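Local atomic coordinates of radical SAM domain protein (Methanothrix thermoacetophila, PDB entry 6Y1X), a protein that probably makes the carbide-containing iron-sulfur precursor of the nitrogenase iron-molybdenum cofactor, using iron-sulfur clusters and radical S-adenosylmethionine chemistry. Residues 235-240 with 274-279; 85-90 with 118-123; 63-68 with 164-169. All coordinates share one frame; numbering follows the deposited sequence. Where two conformers were deposited one is given.

Interaction 1: 235-240 with 274-279; sequences KIKSMG and SKIIKQ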
ATOM      1  N   LYS A 235      -8.669  15.192   1.712  1.00 19.36           N
ATOM      2  CA  LYS A 235      -7.309  15.488   2.147  1.00 16.09           C
ATOM      3  C   LYS A 235      -6.281  15.010   1.123  1.00 20.94           C
ATOM      4  O   LYS A 235      -5.379  15.764   0.739  1.00 20.92           O
ATOM      5  CB  LYS A 235      -7.064  14.844   3.513  1.00 16.67           C
ATOM      6  CG  LYS A 235      -5.672  15.024   4.090  1.00 22.29           C
ATOM      7  CD  LYS A 235      -5.414  16.495   4.396  1.00 25.90           C
ATOM      8  CE  LYS A 235      -4.160  16.667   5.247  1.00 33.37           C
ATOM      9  NZ  LYS A 235      -3.815  18.105   5.471  1.00 34.09           N
ATOM     10  N   ILE A 236      -6.395  13.754   0.667  1.00 14.47           N
ATOM     11  CA  ILE A 236      -5.395  13.236  -0.270  1.00 18.42           C
ATOM     12  C   ILE A 236      -5.500  13.929  -1.620  1.00 20.29           C
ATOM     13  O   ILE A 236      -4.512  14.006  -2.361  1.00 18.89           O
ATOM     14  CB  ILE A 236      -5.487  11.703  -0.425  1.00 15.77           C
ATOM     15  CG1 ILE A 236      -6.819  11.286  -1.042  1.00 18.64           C
ATOM     16  CG2 ILE A 236      -5.272  11.025   0.912  1.00 16.55           C
ATOM     17  CD1 ILE A 236      -6.926   9.780  -1.306  1.00 17.92           C
ATOM     18  N   LYS A 237      -6.691  14.414  -1.979  1.00 22.01           N
ATOM     19  CA  LYS A 237      -6.842  15.156  -3.226  1.00 20.92           C
ATOM     20  C   LYS A 237      -6.052  16.457  -3.179  1.00 22.84           C
ATOM     21  O   LYS A 237      -5.329  16.794  -4.126  1.00 20.45           O
ATOM     22  CB  LYS A 237      -8.327  15.422  -3.495  1.00 17.01           C
ATOM     23  CG  LYS A 237      -8.619  16.356  -4.659  1.00 22.11           C
ATOM     24  CD  LYS A 237      -8.156  15.780  -5.986  1.00 21.08           C
ATOM     25  CE  LYS A 237      -8.611  16.663  -7.145  1.00 22.04           C
ATOM     26  NZ  LYS A 237     -10.055  17.029  -7.024  1.00 25.26           N
ATOM     27  N   SER A 238      -6.165  17.197  -2.071  1.00 21.05           N
ATOM     28  CA  SER A 238      -5.406  18.437  -1.928  1.00 19.69           C
ATOM     29  C   SER A 238      -3.908  18.181  -1.916  1.00 17.75           C
ATOM     30  O   SER A 238      -3.129  19.045  -2.337  1.00 20.97           O
ATOM     31  CB  SER A 238      -5.805  19.168  -0.645  1.00 20.44           C
ATOM     32  OG  SER A 238      -7.084  19.759  -0.761  1.00 34.99           O
ATOM     33  N   MET A 239      -3.488  17.019  -1.417  1.00 22.63           N
ATOM     34  CA  MET A 239      -2.073  16.702  -1.284  1.00 26.30           C
ATOM     35  C   MET A 239      -1.432  16.222  -2.578  1.00 22.68           C
ATOM     36  O   MET A 239      -0.206  16.080  -2.619  1.00 28.11           O
ATOM     37  CB  MET A 239      -1.873  15.655  -0.193  1.00 24.75           C
ATOM     38  CG  MET A 239      -2.243  16.151   1.193  1.00 30.86           C
ATOM     39  SD  MET A 239      -2.016  14.865   2.428  1.00 32.91           S
ATOM     40  CE  MET A 239      -0.265  15.022   2.749  1.00 33.94           C
ATOM     41  N   GLY A 240      -2.208  15.970  -3.626  1.00 20.24           N
ATOM     42  CA  GLY A 240      -1.635  15.528  -4.882  1.00 24.50           C
ATOM     43  C   GLY A 240      -1.585  14.037  -5.108  1.00 25.99           C
ATOM     44  O   GLY A 240      -0.871  13.592  -6.012  1.00 27.09           O
ATOM     45  N   SER A 274     -15.678   9.563  -6.478  1.00 19.87           N
ATOM     46  CA  SER A 274     -15.078   9.867  -7.773  0.77 24.25           C
ATOM     47  C   SER A 274     -15.206  11.347  -8.116  1.00 28.62           C
ATOM     48  O   SER A 274     -14.415  11.870  -8.911  1.00 32.33           O
ATOM     49  CB  SER A 274     -15.723   9.022  -8.869  0.77 24.53           C
ATOM     50  OG  SER A 274     -17.094   9.350  -9.005  0.77 27.28           O
ATOM     51  N   LYS A 275     -16.192  12.037  -7.538  1.00 26.57           N
ATOM     52  CA  LYS A 275     -16.325  13.471  -7.780  1.00 30.97           C
ATOM     53  C   LYS A 275     -15.261  14.273  -7.041  1.00 32.40           C
ATOM     54  O   LYS A 275     -15.078  15.458  -7.336  1.00 36.12           O
ATOM     55  CB  LYS A 275     -17.724  13.948  -7.387  1.00 31.66           C
ATOM     56  CG  LYS A 275     -18.850  13.114  -7.970  1.00 36.94           C
ATOM     57  CD  LYS A 275     -20.181  13.436  -7.304  1.00 45.05           C
ATOM     58  CE  LYS A 275     -21.311  12.587  -7.883  1.00 52.98           C
ATOM     59  NZ  LYS A 275     -22.588  12.738  -7.123  1.00 56.81           N
ATOM     60  N   ILE A 276     -14.583  13.662  -6.078  1.00 26.86           N
ATOM     61  CA  ILE A 276     -13.482  14.288  -5.357  1.00 26.31           C
ATOM     62  C   ILE A 276     -12.137  13.905  -5.960  1.00 26.58           C
ATOM     63  O   ILE A 276     -11.305  14.767  -6.245  1.00 25.74           O
ATOM     64  CB  ILE A 276     -13.542  13.913  -3.860  1.00 23.85           C
ATOM     65  CG1 ILE A 276     -14.903  14.277  -3.265  1.00 25.36           C
ATOM     66  CG2 ILE A 276     -12.405  14.582  -3.102  1.00 24.61           C
ATOM     67  CD1 ILE A 276     -15.125  13.714  -1.878  1.00 24.40           C
ATOM     68  N   ILE A 277     -11.911  12.608  -6.156  1.00 20.05           N
ATOM     69  CA  ILE A 277     -10.624  12.089  -6.602  1.00 21.57           C
ATOM     70  C   ILE A 277     -10.858  10.813  -7.395  1.00 26.64           C
ATOM     71  O   ILE A 277     -11.759  10.028  -7.081  1.00 24.27           O
ATOM     72  CB  ILE A 277      -9.668  11.850  -5.410  1.00 17.75           C
ATOM     73  CG1 ILE A 277      -8.266  11.479  -5.908  1.00 17.38           C
ATOM     74  CG2 ILE A 277     -10.238  10.816  -4.442  1.00 18.31           C
ATOM     75  CD1 ILE A 277      -7.211  11.453  -4.819  1.00 23.97           C
ATOM     76  N   LYS A 278     -10.033  10.612  -8.420  1.00 22.89           N
ATOM     77  CA  LYS A 278     -10.098   9.416  -9.250  1.00 26.76           C
ATOM     78  C   LYS A 278     -10.086   8.160  -8.387  1.00 24.88           C
ATOM     79  O   LYS A 278      -9.295   8.047  -7.446  1.00 24.65           O
ATOM     80  CB  LYS A 278      -8.897   9.412 -10.203  1.00 20.52           C
ATOM     81  CG  LYS A 278      -8.846   8.279 -11.207  1.00 37.43           C
ATOM     82  CD  LYS A 278      -7.582   8.393 -12.061  1.00 40.10           C
ATOM     83  CE  LYS A 278      -7.515   7.321 -13.138  1.00 46.48           C
ATOM     84  NZ  LYS A 278      -8.568   7.496 -14.175  1.00 51.75           N
ATOM     85  N   GLN A 279     -11.002   7.238  -8.679  1.00 25.25           N
ATOM     86  CA  GLN A 279     -11.126   5.992  -7.935  1.00 24.26           C
ATOM     87  C   GLN A 279     -10.628   4.808  -8.752  1.00 28.82           C
ATOM     88  O   GLN A 279     -10.881   4.724  -9.958  1.00 29.43           O
ATOM     89  CB  GLN A 279     -12.585   5.751  -7.542  1.00 24.35           C
ATOM     90  CG  GLN A 279     -13.155   6.822  -6.642  1.00 25.68           C
ATOM     91  CD  GLN A 279     -12.558   6.762  -5.261  1.00 24.29           C
ATOM     92  OE1 GLN A 279     -12.477   5.691  -4.659  1.00 28.56           O
ATOM     93  NE2 GLN A 279     -12.094   7.899  -4.766  1.00 23.22           N
TER
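The last turn of helix 229-239, closed by a Schellman motif at G240, packs through I236 and K237 against I276 and I277 of the loop that follows helix 263-273. The two backbones come nearest at K237 and I277, whose CA atoms are 5.9 Å apart. K237 supplies the polar grip: its NZ donates to I276 O at 2.7 Å, approaching nearly along the C=O axis (165°). The lysine reaches it as a hook. CG stands anti to the backbone N (chi1 172°), and bends at chi2 and chi4 curl the chain round the carbonyl oxygen, so that K237 CD also lies 3.3 Å from I276 O. Higher on the same side chain, K237 CB meets the CG2 methyl of I276 at 4.2 Å. The rest of the contact is apolar. I277 is extended, with CG1 anti to the backbone N, and its terminal CD1 pushes toward the helix, lying 3.8 Å from I236 CG1 and 4.0 Å from K237 CA. The isoleucine side chains cross at about a right angle, the I277 CD1 methyl meeting both CG1 and CD1 of I236. Past the contact, Q279 NE2 donates back to I277 O at 3.2 Å from above the carbonyl plane, folding the loop on itself. I236 and I277 both also rest on H244, and K278 pairs by backbone with H244 of the outermost strand 243-248, so 274-279 is held by helix and strand together. The chemistry is divided: two buried isoleucines form the apolar half of the contact, whereas the exposed lysine closes the other half with a hydrogen bond to the main-chain carbonyl of I276, which would solvate the charge and probably not neutralise it.

Interaction 2: 85-90 with 118-123; sequences LTPQEA and NEETFE
With CG anti to the carbonyl carbon in E120 (chi1 -68°) and anti to the backbone N in E123 (chi1 -173°), these glutamates one helical turn apart set their aliphatic parts against the ring of P87. The proline fits between them: CB touches E123 CG at 3.9 Å. P87 CD meets E120 CG, and P87 CG lies 3.9 Å from E120 CB. Side-chain contact is between methylenes, with E120 O also near P87 CG; E120 bends at chi2 and carries its carboxylate away, and the E123 carboxylate forms a salt bridge with R126. The proline also rests on T124 and L127. An alanine in place of P87 would lack ring carbons CG and CD and would probably open a gap beside E120, leaving its methylenes freer to turn. T86 N donates to E89 OE1 at 3.1 Å from above the carboxylate plane, and E89 N returns a bond to T86 OG1 at 3.3 Å. This is a capping box with proline in the first turn, where a missing N-H costs no helical bond; it starts helix 87-100 beside the first turn of helix 119-131, two helices linked through parallel strand 104-109 of the radical SAM domain.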
ATOM      1  N   LEU A  85      11.222 -14.807   0.296  1.00 29.20           N
ATOM      2  CA  LEU A  85      12.399 -14.898  -0.557  1.00 29.61           C
ATOM      3  C   LEU A  85      13.493 -13.964  -0.064  1.00 29.04           C
ATOM      4  O   LEU A  85      13.212 -12.855   0.404  1.00 28.36           O
ATOM      5  CB  LEU A  85      12.050 -14.555  -2.007  1.00 28.03           C
ATOM      6  CG  LEU A  85      11.017 -15.446  -2.699  1.00 31.44           C
ATOM      7  CD1 LEU A  85      10.858 -15.036  -4.152  1.00 30.84           C
ATOM      8  CD2 LEU A  85      11.439 -16.907  -2.603  1.00 25.45           C
ATOM      9  N   THR A  86      14.741 -14.404  -0.191  1.00 27.86           N
ATOM     10  CA  THR A  86      15.851 -13.488  -0.023  1.00 29.66           C
ATOM     11  C   THR A  86      15.944 -12.604  -1.263  1.00 33.49           C
ATOM     12  O   THR A  86      15.376 -12.935  -2.307  1.00 31.84           O
ATOM     13  CB  THR A  86      17.159 -14.250   0.169  1.00 29.47           C
ATOM     14  OG1 THR A  86      17.466 -14.962  -1.032  1.00 29.62           O
ATOM     15  CG2 THR A  86      17.046 -15.234   1.329  1.00 32.59           C
ATOM     16  N   PRO A  87      16.645 -11.467  -1.173  1.00 30.36           N
ATOM     17  CA  PRO A  87      16.839 -10.633  -2.374  1.00 22.61           C
ATOM     18  C   PRO A  87      17.370 -11.398  -3.575  1.00 30.17           C
ATOM     19  O   PRO A  87      16.905 -11.179  -4.700  1.00 28.22           O
ATOM     20  CB  PRO A  87      17.828  -9.570  -1.884  1.00 28.30           C
ATOM     21  CG  PRO A  87      17.463  -9.401  -0.441  1.00 27.89           C
ATOM     22  CD  PRO A  87      17.142 -10.795   0.043  1.00 31.73           C
ATOM     23  N   GLN A  88      18.332 -12.296  -3.363  1.00 34.44           N
ATOM     24  CA  GLN A  88      18.891 -13.056  -4.474  0.56 38.57           C
ATOM     25  C   GLN A  88      17.847 -13.983  -5.086  1.00 36.25           C
ATOM     26  O   GLN A  88      17.731 -14.071  -6.314  1.00 32.89           O
ATOM     27  CB  GLN A  88      20.109 -13.849  -4.001  0.56 44.35           C
ATOM     28  CG  GLN A  88      21.209 -13.965  -5.038  0.56 51.20           C
ATOM     29  CD  GLN A  88      21.756 -12.611  -5.452  0.56 54.98           C
ATOM     30  OE1 GLN A  88      22.214 -11.830  -4.617  0.56 56.40           O
ATOM     31  NE2 GLN A  88      21.703 -12.324  -6.748  0.56 50.34           N
ATOM     32  N   GLU A  89      17.077 -14.681  -4.247  1.00 34.60           N
ATOM     33  CA  GLU A  89      16.026 -15.551  -4.761  1.00 29.78           C
ATOM     34  C   GLU A  89      14.961 -14.752  -5.501  1.00 27.72           C
ATOM     35  O   GLU A  89      14.463 -15.186  -6.546  1.00 36.34           O
ATOM     36  CB  GLU A  89      15.400 -16.346  -3.614  1.00 32.63           C
ATOM     37  CG  GLU A  89      16.336 -17.368  -2.998  1.00 39.56           C
ATOM     38  CD  GLU A  89      15.862 -17.859  -1.646  1.00 48.45           C
ATOM     39  OE1 GLU A  89      14.866 -17.315  -1.125  1.00 45.74           O
ATOM     40  OE2 GLU A  89      16.494 -18.789  -1.101  1.00 56.67           O
ATOM     41  N   ALA A  90      14.603 -13.578  -4.977  1.00 25.70           N
ATOM     42  CA  ALA A  90      13.596 -12.750  -5.633  1.00 23.16           C
ATOM     43  C   ALA A  90      14.058 -12.323  -7.019  1.00 24.35           C
ATOM     44  O   ALA A  90      13.273 -12.337  -7.975  1.00 29.80           O
ATOM     45  CB  ALA A  90      13.275 -11.531  -4.771  1.00 20.57           C
ATOM     46  N   ASN A 118      11.759  -3.580   6.237  1.00 20.68           N
ATOM     47  CA  ASN A 118      12.656  -4.690   5.945  1.00 20.32           C
ATOM     48  C   ASN A 118      13.734  -4.194   4.999  1.00 18.52           C
ATOM     49  O   ASN A 118      13.420  -3.714   3.905  1.00 23.31           O
ATOM     50  CB  ASN A 118      11.904  -5.860   5.300  1.00 19.04           C
ATOM     51  CG  ASN A 118      10.894  -6.490   6.227  1.00 20.62           C
ATOM     52  OD1 ASN A 118      11.158  -7.520   6.836  1.00 21.94           O
ATOM     53  ND2 ASN A 118       9.697  -5.909   6.281  1.00 17.79           N
ATOM     54  N   GLU A 119      15.002  -4.298   5.413  1.00 26.89           N
ATOM     55  CA  GLU A 119      16.074  -3.856   4.528  1.00 29.77           C
ATOM     56  C   GLU A 119      16.084  -4.645   3.227  1.00 26.77           C
ATOM     57  O   GLU A 119      16.516  -4.124   2.193  1.00 25.59           O
ATOM     58  CB  GLU A 119      17.431  -3.958   5.227  1.00 34.09           C
ATOM     59  CG  GLU A 119      17.602  -2.949   6.342  1.00 43.92           C
ATOM     60  CD  GLU A 119      17.417  -1.516   5.859  1.00 53.58           C
ATOM     61  OE1 GLU A 119      16.782  -0.721   6.588  1.00 58.47           O
ATOM     62  OE2 GLU A 119      17.915  -1.178   4.760  1.00 51.58           O
ATOM     63  N   GLU A 120      15.580  -5.883   3.246  1.00 27.80           N
ATOM     64  CA  GLU A 120      15.591  -6.707   2.045  1.00 29.81           C
ATOM     65  C   GLU A 120      14.761  -6.089   0.931  1.00 25.83           C
ATOM     66  O   GLU A 120      15.000  -6.387  -0.244  1.00 30.91           O
ATOM     67  CB  GLU A 120      15.093  -8.120   2.354  1.00 30.20           C
ATOM     68  CG  GLU A 120      16.038  -8.929   3.239  1.00 35.08           C
ATOM     69  CD  GLU A 120      15.805  -8.689   4.722  1.00 40.29           C
ATOM     70  OE1 GLU A 120      14.997  -7.801   5.069  1.00 35.85           O
ATOM     71  OE2 GLU A 120      16.438  -9.389   5.543  1.00 42.08           O
ATOM     72  N   THR A 121      13.781  -5.251   1.274  1.00 19.52           N
ATOM     73  CA  THR A 121      13.008  -4.553   0.251  1.00 17.83           C
ATOM     74  C   THR A 121      13.919  -3.698  -0.614  1.00 26.77           C
ATOM     75  O   THR A 121      13.839  -3.720  -1.849  1.00 22.86           O
ATOM     76  CB  THR A 121      11.941  -3.679   0.915  1.00 18.75           C
ATOM     77  OG1 THR A 121      11.018  -4.503   1.639  1.00 20.17           O
ATOM     78  CG2 THR A 121      11.200  -2.847  -0.117  1.00 21.44           C
ATOM     79  N   PHE A 122      14.791  -2.922   0.034  1.00 21.51           N
ATOM     80  CA  PHE A 122      15.649  -1.987  -0.679  1.00 26.66           C
ATOM     81  C   PHE A 122      16.727  -2.722  -1.459  1.00 28.67           C
ATOM     82  O   PHE A 122      17.085  -2.315  -2.569  1.00 28.44           O
ATOM     83  CB  PHE A 122      16.247  -0.994   0.317  1.00 23.83           C
ATOM     84  CG  PHE A 122      15.208  -0.269   1.119  1.00 24.97           C
ATOM     85  CD1 PHE A 122      14.647   0.908   0.645  1.00 26.79           C
ATOM     86  CD2 PHE A 122      14.739  -0.798   2.312  1.00 26.47           C
ATOM     87  CE1 PHE A 122      13.673   1.564   1.366  1.00 26.24           C
ATOM     88  CE2 PHE A 122      13.757  -0.151   3.037  1.00 23.86           C
ATOM     89  CZ  PHE A 122      13.224   1.032   2.566  1.00 25.59           C
ATOM     90  N   GLU A 123      17.255  -3.808  -0.891  1.00 25.52           N
ATOM     91  CA  GLU A 123      18.250  -4.597  -1.605  1.00 29.50           C
ATOM     92  C   GLU A 123      17.642  -5.268  -2.830  1.00 31.35           C
ATOM     93  O   GLU A 123      18.278  -5.339  -3.888  1.00 33.03           O
ATOM     94  CB  GLU A 123      18.861  -5.635  -0.665  1.00 32.80           C
ATOM     95  CG  GLU A 123      20.024  -6.399  -1.256  1.00 52.98           C
ATOM     96  CD  GLU A 123      21.032  -5.487  -1.928  1.00 73.58           C
ATOM     97  OE1 GLU A 123      21.325  -5.709  -3.122  1.00 80.21           O
ATOM     98  OE2 GLU A 123      21.522  -4.543  -1.269  1.00 79.33           O
TER

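Interaction 3: 63-68 with 164-169; sequences CKYCIR and TLNAVD. With SF4 (iron/sulfur cluster), chain D; SO4 (sulfate ion), chain F.
Y65, the aromatic residue of the CX3CXφC motif of the radical SAM cluster, reaches past the cluster and takes an amide N-H from N166 on its phenol oxygen. N166 ND2 donates to Y65 OH at 3.1 Å (144°), with the oxygen in the plane of the amide and the nitrogen at the ring edge; ring and amide planes stand 72° apart. The CG2 methyl of T164 lies 4.1 Å from Y65 OH. Both polar ends are buried and further engaged: Y65 OH is hydrogen-bonded to N74 OD1, and N166 OD1 accepts from V219 N. Y65 CG sits between its backbone N and carbonyl carbon (chi1 52°), which turns the ring back over the type I turn C63-C66, so that C63 CB covers the centre of one face. The same turn presents C63 SG to FE2 and C66 SG to FE1, each at 2.3 Å. C59 and C72 complete the site, C72 being unusual because radical SAM enzymes generally keep the fourth iron for S-adenosylmethionine. Y65 CE1 comes within 4.0 Å of sulfide S4, placing the ring beside the cluster. K64 NZ forms a salt bridge with D178 and a hydrogen bond to O2 of a sulfate ion, probably from the crystallisation liquor. The contact joins the loop after strand 61-63 to the end of strand 160-164, beside V219 of strand 213-220, while L165 faces helices 189-209 and 229-239.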
ATOM      1  N   CYS A  63      -2.693  -3.834  12.505  1.00 15.27           N
ATOM      2  CA  CYS A  63      -4.036  -3.427  12.132  1.00 16.18           C
ATOM      3  C   CYS A  63      -5.033  -4.359  12.807  1.00 17.10           C
ATOM      4  O   CYS A  63      -4.766  -5.553  12.972  1.00 17.39           O
ATOM      5  CB  CYS A  63      -4.204  -3.506  10.615  1.00 15.22           C
ATOM      6  SG  CYS A  63      -3.001  -2.559   9.669  1.00 21.05           S
ATOM      7  N   LYS A  64      -6.169  -3.808  13.233  1.00 15.33           N
ATOM      8  CA  LYS A  64      -7.160  -4.617  13.932  1.00 17.59           C
ATOM      9  C   LYS A  64      -7.912  -5.573  13.015  1.00 21.90           C
ATOM     10  O   LYS A  64      -8.756  -6.326  13.511  1.00 16.17           O
ATOM     11  CB  LYS A  64      -8.156  -3.726  14.668  1.00 18.78           C
ATOM     12  CG  LYS A  64      -7.572  -2.958  15.840  1.00 20.01           C
ATOM     13  CD  LYS A  64      -8.669  -2.166  16.543  1.00 18.72           C
ATOM     14  CE  LYS A  64      -8.104  -1.108  17.460  1.00 31.57           C
ATOM     15  NZ  LYS A  64      -7.569  -1.734  18.691  1.00 31.71           N
ATOM     16  N   TYR A  65      -7.646  -5.551  11.709  1.00 18.67           N
ATOM     17  CA  TYR A  65      -8.254  -6.470  10.753  1.00 21.84           C
ATOM     18  C   TYR A  65      -7.260  -7.498  10.226  1.00 19.45           C
ATOM     19  O   TYR A  65      -7.591  -8.250   9.304  1.00 23.26           O
ATOM     20  CB  TYR A  65      -8.892  -5.708   9.587  1.00 15.06           C
ATOM     21  CG  TYR A  65      -7.985  -4.709   8.904  1.00 15.42           C
ATOM     22  CD1 TYR A  65      -7.079  -5.108   7.925  1.00 15.11           C
ATOM     23  CD2 TYR A  65      -8.069  -3.355   9.205  1.00 14.78           C
ATOM     24  CE1 TYR A  65      -6.252  -4.187   7.296  1.00 17.44           C
ATOM     25  CE2 TYR A  65      -7.260  -2.429   8.578  1.00 15.49           C
ATOM     26  CZ  TYR A  65      -6.351  -2.850   7.628  1.00 13.98           C
ATOM     27  OH  TYR A  65      -5.555  -1.924   7.001  1.00 21.98           O
ATOM     28  N   CYS A  66      -6.055  -7.549  10.784  1.00 17.73           N
ATOM     29  CA  CYS A  66      -4.963  -8.340  10.234  1.00 19.55           C
ATOM     30  C   CYS A  66      -4.594  -9.485  11.165  1.00 21.86           C
ATOM     31  O   CYS A  66      -4.423  -9.283  12.373  1.00 20.90           O
ATOM     32  CB  CYS A  66      -3.726  -7.475   9.984  1.00 21.06           C
ATOM     33  SG  CYS A  66      -2.294  -8.453   9.511  1.00 19.81           S
ATOM     34  N   ILE A  67      -4.496 -10.686  10.596  1.00 19.06           N
ATOM     35  CA  ILE A  67      -3.795 -11.814  11.202  1.00 21.34           C
ATOM     36  C   ILE A  67      -2.437 -11.918  10.511  1.00 25.03           C
ATOM     37  O   ILE A  67      -2.370 -12.077   9.288  1.00 21.15           O
ATOM     38  CB  ILE A  67      -4.595 -13.119  11.066  1.00 23.07           C
ATOM     39  CG1 ILE A  67      -5.897 -13.048  11.876  1.00 19.41           C
ATOM     40  CG2 ILE A  67      -3.763 -14.297  11.538  1.00 22.32           C
ATOM     41  CD1 ILE A  67      -5.696 -13.029  13.374  1.00 23.83           C
ATOM     42  N   ARG A  68      -1.354 -11.754  11.278  1.00 18.11           N
ATOM     43  CA  ARG A  68      -0.017 -11.660  10.690  1.00 25.18           C
ATOM     44  C   ARG A  68       0.432 -12.923   9.966  1.00 26.69           C
ATOM     45  O   ARG A  68       1.394 -12.862   9.193  1.00 31.47           O
ATOM     46  CB  ARG A  68       1.004 -11.292  11.764  1.00 29.78           C
ATOM     47  CG  ARG A  68       0.873  -9.867  12.245  1.00 31.31           C
ATOM     48  CD  ARG A  68       1.199  -8.880  11.128  1.00 32.05           C
ATOM     49  NE  ARG A  68       2.380  -9.271  10.359  1.00 32.97           N
ATOM     50  CZ  ARG A  68       3.631  -9.216  10.815  1.00 38.13           C
ATOM     51  NH1 ARG A  68       3.883  -8.773  12.040  1.00 42.24           N
ATOM     52  NH2 ARG A  68       4.635  -9.595  10.036  1.00 40.01           N
ATOM     53  N   THR A 164      -1.491   2.850   2.473  1.00 20.04           N
ATOM     54  CA  THR A 164      -2.800   2.529   3.027  1.00 21.31           C
ATOM     55  C   THR A 164      -3.117   3.540   4.120  1.00 17.13           C
ATOM     56  O   THR A 164      -2.456   3.573   5.163  1.00 19.94           O
ATOM     57  CB  THR A 164      -2.854   1.095   3.544  1.00 22.90           C
ATOM     58  OG1 THR A 164      -2.728   0.199   2.433  1.00 22.73           O
ATOM     59  CG2 THR A 164      -4.203   0.827   4.224  1.00 22.15           C
ATOM     60  N   LEU A 165      -4.129   4.365   3.875  1.00 15.75           N
ATOM     61  CA  LEU A 165      -4.504   5.461   4.758  1.00 15.79           C
ATOM     62  C   LEU A 165      -5.964   5.254   5.130  1.00 18.41           C
ATOM     63  O   LEU A 165      -6.855   5.441   4.295  1.00 13.65           O
ATOM     64  CB  LEU A 165      -4.286   6.815   4.086  1.00 14.07           C
ATOM     65  CG  LEU A 165      -4.582   8.070   4.905  1.00 22.92           C
ATOM     66  CD1 LEU A 165      -3.693   8.126   6.132  1.00 19.55           C
ATOM     67  CD2 LEU A 165      -4.374   9.299   4.049  1.00 23.09           C
ATOM     68  N   ASN A 166      -6.203   4.833   6.370  1.00 17.44           N
ATOM     69  CA  ASN A 166      -7.538   4.456   6.801  1.00 14.91           C
ATOM     70  C   ASN A 166      -8.213   5.540   7.621  1.00 18.60           C
ATOM     71  O   ASN A 166      -9.391   5.394   7.964  1.00 20.35           O
ATOM     72  CB  ASN A 166      -7.479   3.161   7.616  1.00 15.49           C
ATOM     73  CG  ASN A 166      -7.137   1.961   6.765  1.00 18.42           C
ATOM     74  OD1 ASN A 166      -7.509   1.896   5.592  1.00 17.74           O
ATOM     75  ND2 ASN A 166      -6.410   1.012   7.341  1.00 18.70           N
ATOM     76  N   ALA A 167      -7.488   6.603   7.962  1.00 17.42           N
ATOM     77  CA  ALA A 167      -8.023   7.700   8.751  1.00 19.80           C
ATOM     78  C   ALA A 167      -7.114   8.912   8.595  1.00 14.89           C
ATOM     79  O   ALA A 167      -5.894   8.767   8.510  1.00 19.20           O
ATOM     80  CB  ALA A 167      -8.148   7.316  10.230  1.00 12.76           C
ATOM     81  N   VAL A 168      -7.717  10.097   8.556  1.00 16.78           N
ATOM     82  CA  VAL A 168      -6.997  11.357   8.697  1.00 16.46           C
ATOM     83  C   VAL A 168      -7.383  12.058   9.989  1.00 23.14           C
ATOM     84  O   VAL A 168      -6.990  13.207  10.220  1.00 21.46           O
ATOM     85  CB  VAL A 168      -7.194  12.282   7.483  1.00 21.47           C
ATOM     86  CG1 VAL A 168      -6.571  11.661   6.234  1.00 14.62           C
ATOM     87  CG2 VAL A 168      -8.670  12.592   7.267  1.00 22.98           C
ATOM     88  N   ASP A 169      -8.164  11.390  10.831  1.00 25.25           N
ATOM     89  CA  ASP A 169      -8.471  11.825  12.184  1.00 26.06           C
ATOM     90  C   ASP A 169      -7.916  10.764  13.123  1.00 21.42           C
ATOM     91  O   ASP A 169      -8.347   9.600  13.052  1.00 17.19           O
ATOM     92  CB  ASP A 169      -9.985  11.975  12.360  1.00 24.19           C
ATOM     93  CG  ASP A 169     -10.388  12.437  13.754  1.00 33.82           C
ATOM     94  OD1 ASP A 169      -9.765  12.025  14.756  1.00 31.51           O
ATOM     95  OD2 ASP A 169     -11.362  13.214  13.842  1.00 40.15           O
TER
HETATM   96 FE1  SF4 D 302      -1.035  -6.684   8.754  1.00 30.46          FE
HETATM   97 FE2  SF4 D 302      -1.444  -4.022   8.817  1.00 31.68          FE
HETATM   98 FE3  SF4 D 302      -0.386  -5.181   6.589  1.00 29.31          FE
HETATM   99 FE4  SF4 D 302       1.090  -4.984   8.875  1.00 32.20          FE
HETATM  100  S1  SF4 D 302       0.333  -3.235   7.587  1.00 17.35           S
HETATM  101  S2  SF4 D 302       0.905  -6.838   7.530  1.00 16.68           S
HETATM  102  S3  SF4 D 302      -0.510  -5.281  10.500  1.00 20.44           S
HETATM  103  S4  SF4 D 302      -2.500  -5.515   7.421  1.00 17.64           S
HETATM  104  S   SO4 F 304      -9.475  -3.390  21.652  1.00 66.75           S
HETATM  105  O1  SO4 F 304      -8.129  -3.804  22.038  1.00 66.64           O
HETATM  106  O2  SO4 F 304      -9.516  -3.089  20.225  1.00 56.44           O
HETATM  107  O3  SO4 F 304     -10.408  -4.474  21.944  1.00 73.18           O
HETATM  108  O4  SO4 F 304      -9.857  -2.198  22.406  1.00 70.12           O

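Interactions 1 and 3 are in direct touch although their centres are 20 Å apart: I236 CG2 packs on L165 CD2 at 3.7 Å, and K235 CG approaches V168 CG1 at 4.1 Å, so helix 229-239 links the loop 274-279 to the loop that carries N166, the partner of Y65. Interaction 2 lies on the opposite side of the chain's centre from interaction 1, about 33 Å between centres, and comes within about 7 Å of interaction 3 at nearest atoms. In sequence it is nested between 63-68 and 164-169. Interaction 3 alone supplies cluster ligands; the E120 side chain is about 12 Å from that of C59, and the I236 side chain about 14 Å from a bound cluster.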